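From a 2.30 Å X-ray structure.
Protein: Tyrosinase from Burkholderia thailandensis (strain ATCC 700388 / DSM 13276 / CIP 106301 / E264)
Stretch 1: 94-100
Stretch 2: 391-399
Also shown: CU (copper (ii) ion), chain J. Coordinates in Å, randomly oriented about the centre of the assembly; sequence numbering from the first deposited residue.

Stretch 1, residues 94-100: HRMYVYK
Stretch 2, residues 391-399: NIERQLGFT

The two stretches, nearly three hundred residues apart in one chain, meet through a small, largely apolar side-chain contact that no direct hydrogen bond crosses, with two waters adding polar links at its margin. Residues 94-100 lie within a longer helix, whose bonds include Val98 N to His94 O (3.0 Å) and Tyr99 N to Arg95 O (3.1 Å). Stretch 2 forms a short, weakly bonded helix at about 392-396, turns at Gly397 and enters a strand at Phe398. The helix axes approach to 13.4 Å with their N-to-C directions 60° apart, and side chains from both stretches fill the space between them. Two CA pairs set the register: Arg95 CA to Ile392 CA at 9.0 Å and, one turn on, Tyr99 CA to Leu396 CA at 8.3 Å. The contact buries 303 Å², both sides summed.

Leu396 is the centre. With chi1 m and chi2 t, its CA-to-CB bond points toward the helix, and its CD2 lies over one face of the Tyr99 ring, 4.2 Å from the centroid and 15° off the normal, a CH-pi contact. A branched aliphatic side chain suits this place: its methyls also pack near the sulfur of Met96, the closest pair being Leu396 CD1 to Met96 SD at 4.2 Å. Met96 starts away from stretch 2, but its flexible chain, m at all three chi angles, brings its end nearer.

The CA-to-CB bond of Tyr99 (chi1 t, chi2 77°) points toward stretch 2. Its CE1 is 3.9 Å from Leu396 CB, and its CD1 is 3.9 Å from Phe398 CE2, the two rings meeting obliquely. Its hydroxyl remains near solvent: water 1 makes a weak 3.4 Å bond with Tyr99 OH and donates to Leu396 O at 2.7 Å, while water 2 lies 3.3 Å from Tyr99 OH, again weakly, and donates to Gln395 O at 3.1 Å. Tyrosine thus combines a packing ring with a polar tip.

The CA-to-CB bond of Arg95 points toward stretch 2; with chi1 and chi2 t and chi3 m, its guanidinium reaches Ile392, whose CG2 covers one face of it, 3.4 Å from Arg95 NE. The flat face accepts a methyl while the nitrogens bond elsewhere in the structure. Ile392 is p at chi1 and t at chi2.

Stretch 2 braces itself. Asn391 caps its helix, OD1 accepting from Arg394 N at 2.9 Å and weakly from Glu393 N at 2.8 Å. Gly397 has phi/psi 83/23, a positive phi that favours glycine, and Phe398 (chi1 p) follows, its N bonded to Ile392 O at 3.2 Å. Beyond the contact, His94 NE2 binds copper at 2.2 Å.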

# COMPACT_ATOMS: atom_id res chain seq x y z
N HIS A 94 -4.42 -32.82 -5.36
CA HIS A 94 -3.46 -33.75 -4.78
C HIS A 94 -3.32 -34.97 -5.69
O HIS A 94 -2.27 -35.54 -5.71
CB HIS A 94 -3.80 -34.16 -3.35
CG HIS A 94 -3.60 -33.04 -2.42
ND1 HIS A 94 -4.49 -32.04 -2.33
CD2 HIS A 94 -2.57 -32.72 -1.60
CE1 HIS A 94 -4.04 -31.13 -1.48
NE2 HIS A 94 -2.87 -31.54 -0.99
N ARG A 95 -4.37 -35.32 -6.44
CA ARG A 95 -4.26 -36.43 -7.40
C ARG A 95 -3.14 -36.11 -8.39
O ARG A 95 -2.31 -36.98 -8.66
CB ARG A 95 -5.58 -36.67 -8.13
CG ARG A 95 -5.54 -37.69 -9.26
CD ARG A 95 -6.94 -38.16 -9.63
NE ARG A 95 -7.44 -39.13 -8.67
CZ ARG A 95 -8.66 -39.65 -8.65
NH1 ARG A 95 -9.53 -39.34 -9.60
NH2 ARG A 95 -8.98 -40.52 -7.70
N MET A 96 -3.14 -34.90 -8.91
CA MET A 96 -2.17 -34.54 -9.89
C MET A 96 -0.79 -34.40 -9.23
O MET A 96 0.25 -34.75 -9.84
CB MET A 96 -2.57 -33.25 -10.60
CG MET A 96 -3.74 -33.44 -11.53
SD MET A 96 -3.53 -34.84 -12.66
CE MET A 96 -1.94 -34.39 -13.35
N TYR A 97 -0.78 -33.93 -7.98
CA TYR A 97 0.49 -33.73 -7.28
C TYR A 97 1.21 -35.06 -7.18
O TYR A 97 2.41 -35.15 -7.47
CB TYR A 97 0.29 -33.11 -5.90
CG TYR A 97 1.51 -32.64 -5.15
CD1 TYR A 97 2.71 -32.33 -5.78
CD2 TYR A 97 1.45 -32.45 -3.78
CE1 TYR A 97 3.81 -31.85 -5.08
CE2 TYR A 97 2.52 -31.94 -3.08
CZ TYR A 97 3.70 -31.64 -3.72
OH TYR A 97 4.75 -31.17 -3.00
N VAL A 98 0.46 -36.08 -6.80
CA VAL A 98 1.06 -37.38 -6.59
C VAL A 98 1.53 -37.93 -7.93
O VAL A 98 2.57 -38.58 -8.03
CB VAL A 98 0.09 -38.37 -5.95
CG1 VAL A 98 0.72 -39.75 -5.83
CG2 VAL A 98 -0.38 -37.89 -4.59
N TYR A 99 0.68 -37.73 -8.93
CA TYR A 99 0.94 -38.24 -10.25
C TYR A 99 2.21 -37.58 -10.80
O TYR A 99 3.01 -38.26 -11.33
CB TYR A 99 -0.23 -37.94 -11.19
CG TYR A 99 -0.06 -38.37 -12.62
CD1 TYR A 99 -0.22 -39.70 -12.97
CD2 TYR A 99 0.17 -37.46 -13.63
CE1 TYR A 99 -0.11 -40.11 -14.29
CE2 TYR A 99 0.27 -37.85 -14.96
CZ TYR A 99 0.12 -39.18 -15.28
OH TYR A 99 0.21 -39.62 -16.57
N LYS A 100 2.33 -36.27 -10.63
CA LYS A 100 3.48 -35.51 -11.09
C LYS A 100 4.78 -35.98 -10.40
O LYS A 100 5.85 -36.09 -11.04
CB LYS A 100 3.22 -34.02 -10.92
CG LYS A 100 2.46 -33.37 -12.08
CD LYS A 100 3.09 -33.65 -13.43
CE LYS A 100 2.41 -32.95 -14.59
NZ LYS A 100 3.04 -33.29 -15.89
N ASN A 391 -10.90 -39.91 -14.19
CA ASN A 391 -10.81 -41.34 -14.28
C ASN A 391 -9.34 -41.71 -14.35
O ASN A 391 -8.70 -41.50 -15.39
CB ASN A 391 -11.56 -41.89 -15.50
CG ASN A 391 -11.55 -43.40 -15.52
OD1 ASN A 391 -10.52 -44.02 -15.27
ND2 ASN A 391 -12.70 -44.00 -15.78
N ILE A 392 -8.82 -42.27 -13.26
CA ILE A 392 -7.38 -42.50 -13.24
C ILE A 392 -6.99 -43.56 -14.30
O ILE A 392 -5.87 -43.49 -14.78
CB ILE A 392 -6.87 -42.90 -11.84
CG1 ILE A 392 -7.53 -44.18 -11.33
CG2 ILE A 392 -7.02 -41.76 -10.85
CD1 ILE A 392 -6.92 -44.71 -10.05
N GLU A 393 -7.84 -44.54 -14.63
CA GLU A 393 -7.48 -45.63 -15.58
C GLU A 393 -7.51 -45.07 -17.02
O GLU A 393 -6.50 -45.10 -17.72
CB GLU A 393 -8.42 -46.82 -15.40
CG GLU A 393 -8.33 -47.46 -14.03
CD GLU A 393 -9.38 -48.53 -13.69
OE1 GLU A 393 -10.46 -48.54 -14.34
OE2 GLU A 393 -9.15 -49.35 -12.75
N ARG A 394 -8.60 -44.41 -17.41
CA ARG A 394 -8.77 -43.93 -18.80
C ARG A 394 -7.95 -42.67 -19.07
O ARG A 394 -7.54 -42.48 -20.19
CB ARG A 394 -10.23 -43.62 -19.15
CG ARG A 394 -11.17 -44.79 -18.89
CD ARG A 394 -12.63 -44.51 -19.24
NE ARG A 394 -13.43 -45.70 -18.98
CZ ARG A 394 -13.46 -46.82 -19.73
NH1 ARG A 394 -13.07 -46.78 -21.00
NH2 ARG A 394 -13.88 -47.96 -19.18
N GLN A 395 -7.74 -41.78 -18.10
CA GLN A 395 -7.05 -40.52 -18.44
C GLN A 395 -5.58 -40.53 -17.98
O GLN A 395 -4.77 -39.79 -18.55
CB GLN A 395 -7.82 -39.33 -17.88
CG GLN A 395 -9.21 -39.12 -18.46
CD GLN A 395 -9.99 -38.09 -17.67
OE1 GLN A 395 -10.47 -38.35 -16.57
NE2 GLN A 395 -10.12 -36.89 -18.22
N LEU A 396 -5.20 -41.28 -16.94
CA LEU A 396 -3.83 -41.16 -16.36
C LEU A 396 -3.07 -42.49 -16.44
O LEU A 396 -1.88 -42.55 -16.13
CB LEU A 396 -3.93 -40.67 -14.91
CG LEU A 396 -4.52 -39.28 -14.66
CD1 LEU A 396 -4.47 -38.94 -13.19
CD2 LEU A 396 -3.81 -38.19 -15.45
N GLY A 397 -3.72 -43.58 -16.82
CA GLY A 397 -3.01 -44.81 -17.15
C GLY A 397 -2.67 -45.64 -15.91
O GLY A 397 -1.75 -46.46 -15.99
N PHE A 398 -3.39 -45.48 -14.78
CA PHE A 398 -3.08 -46.31 -13.59
C PHE A 398 -4.36 -46.60 -12.78
O PHE A 398 -5.40 -45.99 -12.96
CB PHE A 398 -2.01 -45.62 -12.74
CG PHE A 398 -2.51 -44.49 -11.87
CD1 PHE A 398 -3.04 -44.75 -10.61
CD2 PHE A 398 -2.45 -43.19 -12.30
CE1 PHE A 398 -3.51 -43.72 -9.80
CE2 PHE A 398 -2.89 -42.16 -11.48
CZ PHE A 398 -3.46 -42.42 -10.26
N THR A 399 -4.22 -47.56 -11.90
CA THR A 399 -5.28 -48.00 -11.04
C THR A 399 -4.67 -48.35 -9.67
O THR A 399 -3.44 -48.36 -9.49
CB THR A 399 -5.98 -49.22 -11.62
OG1 THR A 399 -7.26 -49.36 -10.98
CG2 THR A 399 -5.15 -50.48 -11.46
CU CU J . -1.91 -30.42 0.59
O HOH W 1 0.83 -42.93 -16.29
O HOH W 2 -1.79 -39.62 -19.23